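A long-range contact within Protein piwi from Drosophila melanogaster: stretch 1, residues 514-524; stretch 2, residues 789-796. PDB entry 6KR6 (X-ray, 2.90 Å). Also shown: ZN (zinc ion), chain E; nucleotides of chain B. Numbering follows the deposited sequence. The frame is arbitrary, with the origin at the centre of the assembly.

Stretch 1 514-524: NAERYSSIKKR
Stretch 2 (789-796) TLVGTNLH

Two helices of one chain, far apart in sequence, meet beside the first nucleotide of chain B. Helix 515-524 runs on beyond its stretch, and helix 789-795 begins before its own; their N-to-C directions differ by 117° (signed crossing angle -117°), the axes approach to 9.1 Å, and the contact buries 299 Å² summed over both sides. The register is set by Ser519 and Asn794, whose CA atoms lie 4.6 Å apart, and by Lys523 and Leu795, at 5.3 Å between CA atoms.

Asn514 (phi/psi -106/117, chi1 t) caps the first helix: its OD1 accepts from Glu516 N at 3.2 Å, occupying an amide of the first turn that has no preceding helical carbonyl to bind. Its backbone O also receives Tyr518 N at 3.3 Å. From Ala515 to Arg524 the backbone is regular alpha helix, phi -62 to -72 and psi -28 to -57, with i to i-4 bonds such as Lys522 N to Tyr518 O at 3.0 Å. Ala515 points sideways to the second stretch; its CA lies 3.4 Å from O4 of U1, and its O accepts both Ser519 N at 2.9 Å and Ser519 OG at 2.8 Å. Glu516 (chi1 t, chi2 t) points away, and Arg517, with chi1 between wells at 99°, stays out of reach.

Tyr518 (chi1 t, chi2 62°) starts sideways, but its ring end comes nearer the second helix. Its CD2 is 3.6 Å from Asn794 ND2, which approaches the ring obliquely, and its OH is 3.9 Å from Leu790 CD1; Leu790 reaches this point with chi1 t and chi2 p. O4' of U1 lies over one ring face, while the Tyr518 OH is 3.4 Å from U1 OP2.

Ser519 (chi1 m) makes the one hydrogen bond between the stretches. Asn794 points toward stretch 1 with chi1 m and chi2 87°, and its ND2 donates to Ser519 OG at 2.7 Å with an N-H...acceptor angle of 160°. Because Ser519 OG in turn donates to Ala515 O, the hydroxyl relays the amide's bond into the helix backbone. Ser520 (chi1 t) points away and Ile521 (chi1 m, chi2 t) is out of reach.

Lys522 leaves its backbone toward the second helix, then turns its end away through chi1 m, chi2 m, chi3 t and chi4 t. Its CB packs 3.6 Å from Leu795 CD2, while its NZ donates to U1 OP1 at 2.8 Å, so the root of the side chain serves the helix contact and its tip the phosphate. Leu795 (chi1 m, chi2 t) also brings CD2 within 3.7 Å of Lys523 N. Lys523 is modelled only to CB; Arg524 (chi1 m, chi2 m) points away.

The second helix widens at 791-795 into a pi-type turn, with Leu795 N bonded to Leu790 O at 3.1 Å and His796 N to Val791 O at 2.6 Å. His796 then leaves helical geometry at phi/psi 56/23, and its ND1 binds zinc at 2.0 Å.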

# COMPACT_ATOMS: atom_id res chain seq x y z
N ASN A 514 12.19 -23.54 -7.26
CA ASN A 514 11.51 -24.32 -6.22
C ASN A 514 11.59 -23.55 -4.91
O ASN A 514 12.68 -23.33 -4.38
CB ASN A 514 12.14 -25.70 -6.08
CG ASN A 514 11.34 -26.61 -5.16
OD1 ASN A 514 10.25 -26.26 -4.72
ND2 ASN A 514 11.88 -27.79 -4.88
N ALA A 515 10.42 -23.16 -4.38
CA ALA A 515 10.39 -22.42 -3.13
C ALA A 515 10.74 -23.30 -1.94
O ALA A 515 11.29 -22.80 -0.95
CB ALA A 515 9.01 -21.78 -2.93
N GLU A 516 10.45 -24.59 -2.02
CA GLU A 516 10.72 -25.50 -0.91
C GLU A 516 12.21 -25.58 -0.61
O GLU A 516 12.66 -25.31 0.52
CB GLU A 516 10.15 -26.88 -1.23
CG GLU A 516 10.03 -27.82 -0.03
CD GLU A 516 9.49 -29.19 -0.42
OE1 GLU A 516 9.75 -30.17 0.31
OE2 GLU A 516 8.82 -29.30 -1.47
N ARG A 517 13.01 -25.95 -1.62
CA ARG A 517 14.45 -26.09 -1.40
C ARG A 517 15.11 -24.75 -1.12
O ARG A 517 16.06 -24.68 -0.33
CB ARG A 517 15.10 -26.80 -2.59
CG ARG A 517 15.79 -25.88 -3.59
CD ARG A 517 16.94 -26.58 -4.31
NE ARG A 517 16.52 -27.83 -4.95
CZ ARG A 517 15.87 -27.89 -6.10
NH1 ARG A 517 15.53 -29.07 -6.61
NH2 ARG A 517 15.54 -26.78 -6.75
N TYR A 518 14.62 -23.67 -1.73
CA TYR A 518 15.18 -22.35 -1.46
C TYR A 518 14.95 -21.95 -0.01
O TYR A 518 15.87 -21.45 0.66
CB TYR A 518 14.57 -21.32 -2.41
CG TYR A 518 14.93 -19.89 -2.07
CD1 TYR A 518 16.26 -19.46 -2.08
CD2 TYR A 518 13.95 -18.96 -1.74
CE1 TYR A 518 16.59 -18.16 -1.77
CE2 TYR A 518 14.28 -17.65 -1.42
CZ TYR A 518 15.60 -17.26 -1.44
OH TYR A 518 15.93 -15.96 -1.13
N SER A 519 13.73 -22.16 0.49
CA SER A 519 13.43 -21.84 1.87
C SER A 519 14.25 -22.69 2.83
O SER A 519 14.75 -22.20 3.85
CB SER A 519 11.94 -22.01 2.14
OG SER A 519 11.17 -21.14 1.33
N SER A 520 14.42 -23.98 2.51
CA SER A 520 15.23 -24.84 3.38
C SER A 520 16.69 -24.39 3.39
O SER A 520 17.33 -24.39 4.45
CB SER A 520 15.11 -26.29 2.92
OG SER A 520 15.72 -27.17 3.86
N ILE A 521 17.22 -24.00 2.23
CA ILE A 521 18.60 -23.52 2.16
C ILE A 521 18.77 -22.26 3.00
O ILE A 521 19.71 -22.14 3.79
CB ILE A 521 19.01 -23.28 0.70
CG1 ILE A 521 19.22 -24.61 -0.03
CG2 ILE A 521 20.25 -22.41 0.62
CD1 ILE A 521 19.56 -24.46 -1.49
N LYS A 522 17.85 -21.31 2.85
CA LYS A 522 17.95 -20.07 3.61
C LYS A 522 17.81 -20.33 5.11
O LYS A 522 18.48 -19.68 5.92
CB LYS A 522 16.90 -19.06 3.14
CG LYS A 522 17.24 -18.40 1.81
CD LYS A 522 18.63 -17.78 1.86
CE LYS A 522 18.96 -17.07 0.56
NZ LYS A 522 20.35 -16.54 0.54
N LYS A 523 16.95 -21.27 5.49
CA LYS A 523 16.78 -21.59 6.90
C LYS A 523 18.04 -22.21 7.49
O LYS A 523 18.45 -21.86 8.60
CB LYS A 523 15.59 -22.53 7.09
N ARG A 524 18.68 -23.12 6.75
CA ARG A 524 19.93 -23.70 7.25
C ARG A 524 21.05 -22.68 7.26
O ARG A 524 21.97 -22.78 8.09
CB ARG A 524 20.32 -24.92 6.41
CG ARG A 524 19.51 -26.16 6.71
CD ARG A 524 19.60 -26.53 8.19
NE ARG A 524 18.82 -27.73 8.50
CZ ARG A 524 17.50 -27.73 8.67
NH1 ARG A 524 16.81 -26.60 8.56
NH2 ARG A 524 16.86 -28.86 8.95
N THR A 789 9.70 -9.76 4.30
CA THR A 789 9.14 -10.74 3.37
C THR A 789 9.95 -12.03 3.37
O THR A 789 9.38 -13.12 3.34
CB THR A 789 9.08 -10.14 1.96
OG1 THR A 789 8.22 -9.00 1.96
CG2 THR A 789 8.55 -11.17 0.97
N LEU A 790 11.28 -11.92 3.42
CA LEU A 790 12.11 -13.12 3.49
C LEU A 790 11.80 -13.93 4.75
O LEU A 790 11.71 -15.16 4.70
CB LEU A 790 13.59 -12.75 3.44
CG LEU A 790 14.55 -13.93 3.60
CD1 LEU A 790 14.55 -14.81 2.36
CD2 LEU A 790 15.95 -13.46 3.94
N VAL A 791 11.64 -13.25 5.89
CA VAL A 791 11.39 -13.97 7.13
C VAL A 791 10.01 -14.61 7.12
O VAL A 791 9.85 -15.78 7.50
CB VAL A 791 11.57 -13.04 8.34
CG1 VAL A 791 11.17 -13.76 9.62
CG2 VAL A 791 13.01 -12.56 8.44
N GLY A 792 8.99 -13.87 6.66
CA GLY A 792 7.63 -14.37 6.71
C GLY A 792 7.28 -15.39 5.64
O GLY A 792 6.36 -16.19 5.85
N THR A 793 7.98 -15.37 4.51
CA THR A 793 7.68 -16.27 3.41
C THR A 793 8.51 -17.55 3.46
O THR A 793 7.99 -18.64 3.16
CB THR A 793 7.91 -15.56 2.07
OG1 THR A 793 7.05 -14.42 1.98
CG2 THR A 793 7.62 -16.49 0.90
N ASN A 794 9.78 -17.46 3.84
CA ASN A 794 10.71 -18.58 3.74
C ASN A 794 11.31 -18.98 5.08
O ASN A 794 11.32 -20.17 5.41
CB ASN A 794 11.83 -18.23 2.75
CG ASN A 794 11.30 -17.66 1.45
OD1 ASN A 794 11.08 -16.46 1.32
ND2 ASN A 794 11.08 -18.54 0.47
N LEU A 795 11.80 -18.02 5.87
CA LEU A 795 12.55 -18.36 7.08
C LEU A 795 11.64 -18.83 8.21
O LEU A 795 11.96 -19.81 8.89
CB LEU A 795 13.38 -17.16 7.53
CG LEU A 795 14.52 -16.76 6.59
CD1 LEU A 795 15.39 -15.68 7.20
CD2 LEU A 795 15.35 -17.98 6.21
N HIS A 796 10.51 -18.15 8.43
CA HIS A 796 9.57 -18.49 9.49
C HIS A 796 10.23 -18.52 10.87
O HIS A 796 9.74 -19.17 11.79
CB HIS A 796 8.86 -19.82 9.22
CG HIS A 796 8.00 -19.81 8.00
ND1 HIS A 796 7.97 -20.85 7.09
CD2 HIS A 796 7.12 -18.89 7.53
CE1 HIS A 796 7.12 -20.57 6.12
NE2 HIS A 796 6.59 -19.38 6.37
ZN ZN E . 9.12 -22.54 7.08
OP3 U B 1 20.23 -13.99 -3.86
P U B 1 19.25 -14.83 -3.13
OP1 U B 1 19.97 -15.58 -2.08
OP2 U B 1 18.13 -13.94 -2.73
O5' U B 1 18.67 -15.90 -4.15
C5' U B 1 17.80 -15.52 -5.21
C4' U B 1 17.67 -16.61 -6.25
O4' U B 1 16.78 -17.64 -5.76
C3' U B 1 17.11 -16.17 -7.60
O3' U B 1 17.77 -16.88 -8.64
C2' U B 1 15.65 -16.60 -7.53
O2' U B 1 15.05 -16.84 -8.78
C1' U B 1 15.75 -17.88 -6.70
N1 U B 1 14.52 -18.23 -5.98
C2 U B 1 14.17 -19.56 -5.91
O2 U B 1 14.84 -20.45 -6.40
N3 U B 1 13.00 -19.82 -5.24
C4 U B 1 12.16 -18.90 -4.64
O4 U B 1 11.14 -19.29 -4.07
C5 U B 1 12.59 -17.54 -4.77
C6 U B 1 13.72 -17.26 -5.42